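Local coordinates for protein toll (Drosophila melanogaster, PDB 4LXR), which serves, through this leucine-rich-repeat ectodomain, as the receptor for cleaved, activated Spätzle, switching on the Toll pathway in antifungal immunity and in dorsal-ventral patterning of the embryo, at residues G377-G380 with D381-S384; V719-G723 with N724-C728. One frame throughout, in Å; residues are numbered along the deposited sequence.

Contact 1 of 2, residues G377-G380 with D381-S384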
ATOM      1  N   GLY A 377       1.484  16.460 -21.430  1.00 30.69           N
ATOM      2  CA  GLY A 377       0.188  16.459 -22.071  1.00 25.94           C
ATOM      3  C   GLY A 377      -0.230  15.087 -22.534  1.00 33.39           C
ATOM      4  O   GLY A 377       0.575  14.155 -22.580  1.00 24.83           O
ATOM      5  N   ILE A 378      -1.513  14.947 -22.833  1.00 25.74           N
ATOM      6  CA  ILE A 378      -2.005  13.753 -23.500  1.00 25.60           C
ATOM      7  C   ILE A 378      -2.734  14.279 -24.710  1.00 34.91           C
ATOM      8  O   ILE A 378      -3.648  15.115 -24.580  1.00 28.54           O
ATOM      9  CB  ILE A 378      -2.973  12.936 -22.631  1.00 30.03           C
ATOM     10  CG1 ILE A 378      -2.366  12.669 -21.258  1.00 28.12           C
ATOM     11  CG2 ILE A 378      -3.330  11.621 -23.326  1.00 24.95           C
ATOM     12  CD1 ILE A 378      -3.173  11.696 -20.417  1.00 23.83           C
ATOM     13  N   SER A 379      -2.307  13.844 -25.888  1.00 27.15           N
ATOM     14  CA  SER A 379      -2.851  14.413 -27.110  1.00 36.28           C
ATOM     15  C   SER A 379      -4.050  13.592 -27.549  1.00 36.93           C
ATOM     16  O   SER A 379      -4.318  12.524 -26.992  1.00 27.93           O
ATOM     17  CB  SER A 379      -1.793  14.465 -28.222  1.00 34.74           C
ATOM     18  OG  SER A 379      -1.491  13.167 -28.716  1.00 28.68           O
ATOM     19  N   GLY A 380      -4.767  14.101 -28.546  1.00 31.78           N
ATOM     20  CA  GLY A 380      -5.914  13.399 -29.082  1.00 34.40           C
ATOM     21  C   GLY A 380      -5.587  12.146 -29.874  1.00 37.67           C
ATOM     22  O   GLY A 380      -6.473  11.332 -30.111  1.00 46.20           O
ATOM     23  N   ASP A 381      -4.324  11.975 -30.270  1.00 37.51           N
ATOM     24  CA  ASP A 381      -3.934  10.849 -31.131  1.00 35.76           C
ATOM     25  C   ASP A 381      -3.138   9.739 -30.457  1.00 37.60           C
ATOM     26  O   ASP A 381      -3.143   8.602 -30.934  1.00 38.04           O
ATOM     27  CB  ASP A 381      -3.122  11.343 -32.334  1.00 47.10           C
ATOM     28  CG  ASP A 381      -3.985  11.984 -33.403  1.00 53.15           C
ATOM     29  OD1 ASP A 381      -5.223  11.847 -33.343  1.00 50.04           O
ATOM     30  OD2 ASP A 381      -3.413  12.612 -34.317  1.00 64.81           O
ATOM     31  N   ILE A 382      -2.444  10.066 -29.372  1.00 32.03           N
ATOM     32  CA  ILE A 382      -1.475   9.147 -28.792  1.00 32.71           C
ATOM     33  C   ILE A 382      -2.052   7.766 -28.467  1.00 36.79           C
ATOM     34  O   ILE A 382      -1.397   6.756 -28.728  1.00 37.58           O
ATOM     35  CB  ILE A 382      -0.738   9.767 -27.559  1.00 27.60           C
ATOM     36  CG1 ILE A 382       0.330   8.807 -27.027  1.00 25.99           C
ATOM     37  CG2 ILE A 382      -1.711  10.138 -26.460  1.00 27.11           C
ATOM     38  CD1 ILE A 382       1.512   8.629 -27.961  1.00 33.15           C
ATOM     39  N   PHE A 383      -3.277   7.715 -27.939  1.00 29.34           N
ATOM     40  CA  PHE A 383      -3.872   6.434 -27.518  1.00 27.50           C
ATOM     41  C   PHE A 383      -5.042   6.013 -28.407  1.00 32.43           C
ATOM     42  O   PHE A 383      -5.799   5.116 -28.044  1.00 29.75           O
ATOM     43  CB  PHE A 383      -4.395   6.514 -26.071  1.00 27.02           C
ATOM     44  CG  PHE A 383      -3.362   6.919 -25.055  1.00 32.60           C
ATOM     45  CD1 PHE A 383      -2.057   6.442 -25.126  1.00 24.68           C
ATOM     46  CD2 PHE A 383      -3.702   7.774 -24.017  1.00 28.72           C
ATOM     47  CE1 PHE A 383      -1.121   6.814 -24.179  1.00 26.75           C
ATOM     48  CE2 PHE A 383      -2.769   8.152 -23.071  1.00 27.95           C
ATOM     49  CZ  PHE A 383      -1.477   7.673 -23.146  1.00 26.04           C
ATOM     50  N   SER A 384      -5.189   6.652 -29.566  1.00 35.31           N
ATOM     51  CA  SER A 384      -6.406   6.507 -30.363  1.00 35.36           C
ATOM     52  C   SER A 384      -6.572   5.127 -30.979  1.00 42.35           C
ATOM     53  O   SER A 384      -7.651   4.795 -31.467  1.00 52.65           O
ATOM     54  CB  SER A 384      -6.472   7.571 -31.458  1.00 35.13           C
ATOM     55  OG  SER A 384      -5.495   7.310 -32.451  1.00 45.44           O
TER
HETATM   56  O   HOH W   1      -4.992   9.657 -27.231  1.00 38.14           O

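Contact 2 of 2, residues V719-G723 with N724-C728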
ATOM      1  N   VAL A 719     -40.438  34.217  33.546  1.00 43.24           N
ATOM      2  CA  VAL A 719     -40.004  35.426  34.255  1.00 30.43           C
ATOM      3  C   VAL A 719     -38.992  35.203  35.389  1.00 29.34           C
ATOM      4  O   VAL A 719     -39.093  34.245  36.155  1.00 27.94           O
ATOM      5  CB  VAL A 719     -41.199  36.155  34.925  1.00 45.51           C
ATOM      6  CG1 VAL A 719     -40.954  37.649  34.936  1.00 40.58           C
ATOM      7  CG2 VAL A 719     -42.501  35.828  34.230  1.00 56.74           C
ATOM      8  N   LYS A 720     -38.060  36.135  35.548  1.00 27.75           N
ATOM      9  CA  LYS A 720     -37.240  36.162  36.757  1.00 34.63           C
ATOM     10  C   LYS A 720     -37.425  37.486  37.494  1.00 32.00           C
ATOM     11  O   LYS A 720     -37.377  38.559  36.887  1.00 32.44           O
ATOM     12  CB  LYS A 720     -35.769  35.888  36.441  1.00 36.83           C
ATOM     13  CG  LYS A 720     -35.527  34.482  35.873  1.00 33.51           C
ATOM     14  CD  LYS A 720     -34.047  34.165  35.762  1.00 47.68           C
ATOM     15  CE  LYS A 720     -33.820  32.938  34.876  1.00 60.01           C
ATOM     16  NZ  LYS A 720     -32.393  32.769  34.459  1.00 67.57           N
ATOM     17  N   LEU A 721     -37.650  37.408  38.804  1.00 28.37           N
ATOM     18  CA  LEU A 721     -38.095  38.575  39.557  1.00 32.86           C
ATOM     19  C   LEU A 721     -37.319  38.892  40.837  1.00 31.07           C
ATOM     20  O   LEU A 721     -37.611  39.903  41.493  1.00 33.08           O
ATOM     21  CB  LEU A 721     -39.582  38.440  39.891  1.00 29.37           C
ATOM     22  CG  LEU A 721     -40.552  38.353  38.721  1.00 29.09           C
ATOM     23  CD1 LEU A 721     -41.939  37.936  39.222  1.00 29.09           C
ATOM     24  CD2 LEU A 721     -40.596  39.699  38.000  1.00 29.80           C
ATOM     25  N   SER A 722     -36.343  38.056  41.192  1.00 29.61           N
ATOM     26  CA  SER A 722     -35.617  38.234  42.452  1.00 33.14           C
ATOM     27  C   SER A 722     -34.588  39.349  42.343  1.00 37.00           C
ATOM     28  O   SER A 722     -34.297  39.830  41.251  1.00 31.89           O
ATOM     29  CB  SER A 722     -34.949  36.932  42.912  1.00 35.79           C
ATOM     30  OG  SER A 722     -33.886  36.551  42.047  1.00 33.12           O
ATOM     31  N   GLY A 723     -34.040  39.758  43.482  1.00 32.85           N
ATOM     32  CA  GLY A 723     -33.072  40.834  43.512  1.00 34.38           C
ATOM     33  C   GLY A 723     -33.686  42.212  43.330  1.00 41.26           C
ATOM     34  O   GLY A 723     -32.975  43.182  43.095  1.00 43.15           O
ATOM     35  N   ASN A 724     -35.006  42.308  43.434  1.00 38.93           N
ATOM     36  CA  ASN A 724     -35.672  43.603  43.340  1.00 41.54           C
ATOM     37  C   ASN A 724     -36.226  44.061  44.690  1.00 43.14           C
ATOM     38  O   ASN A 724     -36.683  43.244  45.485  1.00 40.12           O
ATOM     39  CB  ASN A 724     -36.792  43.561  42.296  1.00 35.09           C
ATOM     40  CG  ASN A 724     -36.260  43.557  40.873  1.00 34.70           C
ATOM     41  OD1 ASN A 724     -35.918  44.604  40.331  1.00 35.89           O
ATOM     42  ND2 ASN A 724     -36.195  42.378  40.263  1.00 34.95           N
ATOM     43  N   PRO A 725     -36.189  45.376  44.952  1.00 38.98           N
ATOM     44  CA  PRO A 725     -36.727  45.914  46.216  1.00 40.48           C
ATOM     45  C   PRO A 725     -38.250  46.003  46.200  1.00 42.62           C
ATOM     46  O   PRO A 725     -38.800  47.111  46.151  1.00 42.28           O
ATOM     47  CB  PRO A 725     -36.126  47.322  46.286  1.00 42.74           C
ATOM     48  CG  PRO A 725     -35.889  47.705  44.862  1.00 42.34           C
ATOM     49  CD  PRO A 725     -35.548  46.415  44.127  1.00 40.08           C
ATOM     50  N   TRP A 726     -38.918  44.852  46.236  1.00 38.69           N
ATOM     51  CA  TRP A 726     -40.374  44.805  46.157  1.00 43.22           C
ATOM     52  C   TRP A 726     -41.055  45.512  47.342  1.00 45.55           C
ATOM     53  O   TRP A 726     -40.673  45.324  48.498  1.00 42.09           O
ATOM     54  CB  TRP A 726     -40.863  43.358  46.020  1.00 39.54           C
ATOM     55  CG  TRP A 726     -40.316  42.678  44.797  1.00 35.81           C
ATOM     56  CD1 TRP A 726     -39.425  41.650  44.761  1.00 36.10           C
ATOM     57  CD2 TRP A 726     -40.614  43.001  43.431  1.00 35.27           C
ATOM     58  NE1 TRP A 726     -39.156  41.301  43.458  1.00 35.93           N
ATOM     59  CE2 TRP A 726     -39.872  42.116  42.622  1.00 34.42           C
ATOM     60  CE3 TRP A 726     -41.440  43.950  42.815  1.00 39.74           C
ATOM     61  CZ2 TRP A 726     -39.932  42.149  41.226  1.00 32.71           C
ATOM     62  CZ3 TRP A 726     -41.491  43.987  41.430  1.00 39.44           C
ATOM     63  CH2 TRP A 726     -40.740  43.086  40.650  1.00 38.75           C
ATOM     64  N   MET A 727     -42.047  46.338  47.023  1.00 41.66           N
ATOM     65  CA  MET A 727     -42.848  47.039  48.026  1.00 45.01           C
ATOM     66  C   MET A 727     -44.079  46.201  48.332  1.00 43.18           C
ATOM     67  O   MET A 727     -45.042  46.189  47.568  1.00 88.90           O
ATOM     68  CB  MET A 727     -43.251  48.430  47.512  1.00 45.76           C
ATOM     69  CG  MET A 727     -44.210  49.200  48.410  1.00 81.48           C
ATOM     70  SD  MET A 727     -43.478  49.679  49.989  1.00 82.27           S
ATOM     71  CE  MET A 727     -41.866  50.275  49.465  1.00 85.57           C
ATOM     72  N   CYS A 728     -44.024  45.480  49.443  1.00 43.13           N
ATOM     73  CA  CYS A 728     -45.094  44.552  49.814  1.00 49.82           C
ATOM     74  C   CYS A 728     -46.111  45.180  50.767  1.00 52.79           C
ATOM     75  O   CYS A 728     -46.114  44.919  51.963  1.00 59.84           O
ATOM     76  CB  CYS A 728     -44.510  43.240  50.367  1.00 41.08           C
ATOM     77  SG  CYS A 728     -43.441  42.377  49.124  1.00 39.85           S
TER

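Contact 1 of 2, residues G377-G380 with D381-S384
I378 meets both I382 and F383 through a single methyl, CG2. The CG2 branch of I378 comes within 3.5 Å of CE2 of F383 and within 3.8 Å of CG2 of I382; the side chain crosses each of its two partners at roughly a right angle. The approach to the F383 ring is oblique, whereas I382 covers one face of that ring, its CG2 standing 3.7 Å above the plane and over the centre. With CG1 of I382 anti to the backbone N (chi1 -177°), CG2 is the branch turned to the ring and to I378. M394, A406 and F407 also touch I378, and F359 packs on I382, so this small cluster belongs to the hydrophobic core of a leucine-rich-repeat solenoid. The segment lies in the tenth repeat, on its convex side, where the short strand 377-378 pairs in parallel with 401-402 of the next turn.

The polar contacts centre on S379. Its OG accepts weak bonds from N of I382 (3.3 Å, N-H...O angle 140°) and from N of D381 (3.4 Å), while its stronger partner is the carboxylate of D356 in the preceding repeat. OG sits between the backbone N and the carbonyl carbon (chi1 71°), a rotation that turns it to the amides following G380. A water spans the bend, donating to O of S379 and accepting from N of F383, the latter over 2.7 Å.

Further on, residues D381 to S384 form a type I beta turn. O of D381 takes both N and OG of S384, the hydroxyl at 3.1 Å, the two donors arriving from the same face of the carbonyl plane.

Contact 2 of 2, residues V719-G723 with N724-C728
One carbonyl oxygen, that of L721, is gripped from opposite faces of its plane by two side-chain N-H groups, the amide of N724 and the indole of W726. The indole bond is the shorter: NE1 of W726 lies 2.9 Å from O of L721, with a C=O...N angle of 153° and a moderate tilt from the carbonyl plane. The oxygen itself lies almost in the ring plane, so the N-H is met edge-on. ND2 of N724 stands 3.1 Å from the same oxygen and well above the carbonyl plane, off the lone pairs, yet its N-H points straight (164°) and the oxygen is nearly in the amide plane.

N724 has further partners that fix its rotation: ND2 also donates to O of I694, and OD1 accepts from N of L699. Its CB lies 3.3 Å above one face of the W726 ring, toward the rim. The W726 CG is anti to its carbonyl carbon (chi1 -59°), which, with the inverse gamma turn centred on P725, brings the indole back over N724 to L721. There CZ2 of W726 approaches CB of L721 to 4.0 Å, the two side chains crossing at about a right angle. A leucine in place of W726 would probably leave the carbonyl of L721 with N724 as its one remaining side-chain donor here and open a gap beside L721 CB and over N724 CB.

G723, at positive phi, turns the chain between the two halves. Beyond W726, C728 is disulfide-bonded to C754. N724, P725, W726 and C728 follow the Asn-Pro-Trp-x-Cys pattern with which LRRCT caps commonly begin, here where strand 718-720, probably the last repeat strand, gives way to the second LRRCT module of the ectodomain.

How the contacts relate
Contact 1 precedes contact 2 along the chain, and their centres are 84 Å apart, with about 66 Å between nearest atoms, so neither touches the other. They share no sheet: 377-384 begins on the two-stranded parallel pair 377-378 and 401-402, while 719-728 leaves strand 718-720, an edge strand of the seven-stranded set whose other edge is 590-592. Contact 1 lies in the tenth repeat, within the long solenoid; the separate strand set at contact 2 is consistent with a second, shorter array of repeats. Both are local bends through which a solenoid chain leaves a strand, one within a repeat, the other at a closing cap.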